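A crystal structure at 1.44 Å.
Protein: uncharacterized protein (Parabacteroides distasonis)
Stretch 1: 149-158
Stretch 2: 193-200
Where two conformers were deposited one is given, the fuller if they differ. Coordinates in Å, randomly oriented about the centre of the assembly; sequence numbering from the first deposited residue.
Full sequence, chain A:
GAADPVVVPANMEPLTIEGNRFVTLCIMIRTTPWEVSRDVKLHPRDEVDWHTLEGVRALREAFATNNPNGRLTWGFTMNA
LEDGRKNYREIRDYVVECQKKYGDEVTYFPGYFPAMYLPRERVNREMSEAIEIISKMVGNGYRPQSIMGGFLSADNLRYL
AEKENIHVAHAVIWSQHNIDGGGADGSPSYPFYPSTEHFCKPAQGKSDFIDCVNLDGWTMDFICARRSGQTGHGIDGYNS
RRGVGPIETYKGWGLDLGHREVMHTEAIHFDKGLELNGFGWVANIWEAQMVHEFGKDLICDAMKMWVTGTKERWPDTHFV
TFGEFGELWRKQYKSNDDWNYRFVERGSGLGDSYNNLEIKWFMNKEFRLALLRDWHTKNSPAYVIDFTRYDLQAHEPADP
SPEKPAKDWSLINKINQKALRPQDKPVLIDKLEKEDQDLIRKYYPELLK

Stretch 1 149-158: GGFLSADNLR
Stretch 2 193-200: YPSTEHFC

Two distant stretches of one chain pack here without a hydrogen bond between them, burying 347 Å² by van der Waals contact. The first runs as loop from Gly149 to Ser153, then becomes helix from Ala154. The second has a short strand at Pro194 and Ser195, a type I turn from Ser195 to His198, and a corner at Phe199 and Cys200. In register, Ala154 lies nearest Phe199, with CA atoms 4.5 Å apart.

Phe199 has the most area covered by the other stretch, 94 Å². Its chi1 of 78° (p) and chi2 of -66° lay the ring along the loop before the helix. Leu152 O sits over one ring face, 3.2 Å from Phe199 CD2. Phe199 CB is 3.8 Å from Ala154 N.

Ala154 points toward the turn. Ala154 CB lies 3.3 Å from Ser195 O and 3.6 Å from Thr196 O, so a small methyl fits this close approach. The turn is closed by His198 N to Ser195 O, 3.1 Å. Ser195 points away, chi1 t, and its OG accepts from Glu197 N at 3.1 Å.

One helical turn on, Leu157 also points toward the second stretch. In the m,t rotamer, Leu157 CD1 reaches Pro194 CG at 3.7 Å and Phe199 CB at 4.1 Å. The proline ring, C-gamma endo, offers an apolar surface.

The helix start is fixed internally. Ser153, chi1 p, caps it: OG accepts from Asn156 N at 3.3 Å. Asn156, chi1 m, returns OD1 to Ser153 N at 2.9 Å. Asp155 (chi1 t) points away from the contact and forms a salt bridge with Arg158 (chi1 t, chi2 m, chi3 m), OD1 to NH2 3.0 Å. Gly150 has phi 71°, which favours glycine. His198 also points away; its ND1 accepts from Cys200 N at 3.0 Å, bracing the corner.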

# COMPACT_ATOMS: atom_id res chain seq x y z
N GLY A 149 -6.65 -5.34 3.76
CA GLY A 149 -6.85 -5.06 5.18
C GLY A 149 -6.51 -3.68 5.67
O GLY A 149 -7.17 -3.16 6.58
N GLY A 150 -5.41 -3.10 5.18
CA GLY A 150 -4.88 -1.84 5.77
C GLY A 150 -4.28 -2.16 7.14
O GLY A 150 -3.30 -2.88 7.22
N PHE A 151 -4.82 -1.56 8.19
CA PHE A 151 -4.37 -1.90 9.52
C PHE A 151 -4.82 -3.34 9.83
O PHE A 151 -5.92 -3.44 10.40
CB PHE A 151 -4.87 -0.85 10.56
CG PHE A 151 -4.12 0.47 10.50
CD1 PHE A 151 -4.35 1.36 9.46
CD2 PHE A 151 -3.11 0.75 11.39
CE1 PHE A 151 -3.64 2.57 9.38
CE2 PHE A 151 -2.41 1.96 11.31
CZ PHE A 151 -2.67 2.85 10.31
N LEU A 152 -4.02 -4.35 9.53
CA LEU A 152 -4.20 -5.68 10.16
C LEU A 152 -3.09 -5.84 11.21
O LEU A 152 -2.08 -5.13 11.19
CB LEU A 152 -4.15 -6.81 9.14
CG LEU A 152 -5.22 -6.79 8.03
CD1 LEU A 152 -5.10 -8.00 7.08
CD2 LEU A 152 -6.65 -6.72 8.61
N SER A 153 -3.32 -6.72 12.17
CA SER A 153 -2.28 -7.15 13.09
C SER A 153 -1.56 -8.40 12.58
O SER A 153 -2.05 -9.15 11.70
CB SER A 153 -2.88 -7.47 14.46
OG SER A 153 -3.78 -8.57 14.38
N ALA A 154 -0.42 -8.70 13.17
CA ALA A 154 0.29 -9.93 12.87
C ALA A 154 -0.62 -11.14 13.06
O ALA A 154 -0.59 -12.10 12.25
CB ALA A 154 1.56 -10.05 13.73
N ASP A 155 -1.42 -11.13 14.11
CA ASP A 155 -2.29 -12.26 14.35
C ASP A 155 -3.33 -12.45 13.24
O ASP A 155 -3.70 -13.58 12.89
CB ASP A 155 -3.01 -12.13 15.69
CG ASP A 155 -3.85 -13.32 16.00
OD1 ASP A 155 -3.25 -14.36 16.30
OD2 ASP A 155 -5.08 -13.23 15.90
N ASN A 156 -3.80 -11.35 12.66
CA ASN A 156 -4.74 -11.43 11.56
C ASN A 156 -4.08 -12.10 10.33
O ASN A 156 -4.71 -12.85 9.59
CB ASN A 156 -5.25 -10.06 11.14
CG ASN A 156 -5.96 -9.27 12.22
OD1 ASN A 156 -5.92 -8.03 12.17
ND2 ASN A 156 -6.66 -9.93 13.14
N LEU A 157 -2.82 -11.78 10.10
CA LEU A 157 -2.09 -12.35 8.97
C LEU A 157 -1.79 -13.83 9.17
O LEU A 157 -1.93 -14.64 8.24
CB LEU A 157 -0.83 -11.52 8.73
CG LEU A 157 -1.10 -10.03 8.53
CD1 LEU A 157 0.20 -9.25 8.38
CD2 LEU A 157 -1.98 -9.83 7.32
N ARG A 158 -1.39 -14.20 10.38
CA ARG A 158 -1.25 -15.59 10.82
C ARG A 158 -2.53 -16.37 10.55
O ARG A 158 -2.54 -17.47 10.01
CB ARG A 158 -0.96 -15.56 12.33
CG ARG A 158 -0.86 -16.87 13.04
CD ARG A 158 -2.20 -17.48 13.42
NE ARG A 158 -3.15 -16.67 14.25
CZ ARG A 158 -4.35 -17.15 14.56
NH1 ARG A 158 -4.71 -18.34 14.06
NH2 ARG A 158 -5.21 -16.47 15.33
N TYR A 193 7.53 -11.05 4.47
CA TYR A 193 6.79 -11.91 5.41
C TYR A 193 6.87 -11.29 6.80
O TYR A 193 7.96 -11.06 7.32
CB TYR A 193 7.40 -13.30 5.42
CG TYR A 193 7.32 -14.09 4.14
CD1 TYR A 193 6.15 -14.69 3.74
CD2 TYR A 193 8.45 -14.29 3.37
CE1 TYR A 193 6.10 -15.47 2.62
CE2 TYR A 193 8.39 -15.06 2.20
CZ TYR A 193 7.24 -15.67 1.85
OH TYR A 193 7.13 -16.46 0.70
N PRO A 194 5.71 -10.98 7.41
CA PRO A 194 5.72 -10.32 8.71
C PRO A 194 6.06 -11.29 9.86
O PRO A 194 5.89 -12.52 9.74
CB PRO A 194 4.30 -9.80 8.84
CG PRO A 194 3.48 -10.87 8.08
CD PRO A 194 4.34 -11.24 6.93
N SER A 195 6.54 -10.70 10.93
CA SER A 195 6.81 -11.39 12.19
C SER A 195 5.54 -11.54 13.04
O SER A 195 4.69 -10.66 13.07
CB SER A 195 7.78 -10.53 12.98
OG SER A 195 8.14 -11.09 14.23
N THR A 196 5.46 -12.65 13.79
CA THR A 196 4.42 -12.78 14.79
C THR A 196 4.47 -11.65 15.84
O THR A 196 3.45 -11.35 16.48
CB THR A 196 4.51 -14.16 15.49
OG1 THR A 196 5.82 -14.36 15.99
CG2 THR A 196 4.15 -15.30 14.52
N GLU A 197 5.61 -10.98 15.94
CA GLU A 197 5.75 -9.84 16.85
C GLU A 197 5.01 -8.59 16.41
O GLU A 197 4.55 -7.84 17.25
CB GLU A 197 7.21 -9.48 17.05
CG GLU A 197 8.02 -10.56 17.74
CD GLU A 197 9.49 -10.22 17.91
OE1 GLU A 197 9.89 -9.04 17.68
OE2 GLU A 197 10.25 -11.15 18.23
N HIS A 198 4.97 -8.31 15.10
CA HIS A 198 4.52 -7.02 14.62
C HIS A 198 4.39 -7.06 13.10
O HIS A 198 5.34 -7.46 12.40
CB HIS A 198 5.52 -5.94 15.01
CG HIS A 198 4.96 -4.55 14.96
ND1 HIS A 198 4.58 -3.91 13.79
CD2 HIS A 198 4.73 -3.66 15.97
CE1 HIS A 198 4.13 -2.71 14.10
NE2 HIS A 198 4.24 -2.52 15.41
N PHE A 199 3.22 -6.63 12.62
CA PHE A 199 2.91 -6.65 11.20
C PHE A 199 3.86 -5.81 10.33
O PHE A 199 3.97 -6.06 9.13
CB PHE A 199 1.42 -6.27 10.94
CG PHE A 199 1.12 -4.79 11.01
CD1 PHE A 199 1.22 -4.09 12.18
CD2 PHE A 199 0.61 -4.13 9.89
CE1 PHE A 199 0.90 -2.74 12.23
CE2 PHE A 199 0.27 -2.78 9.94
CZ PHE A 199 0.44 -2.07 11.10
N CYS A 200 4.54 -4.82 10.92
CA CYS A 200 5.50 -3.98 10.20
C CYS A 200 6.93 -4.55 10.19
O CYS A 200 7.81 -4.02 9.47
CB CYS A 200 5.57 -2.61 10.84
SG CYS A 200 4.13 -1.57 10.52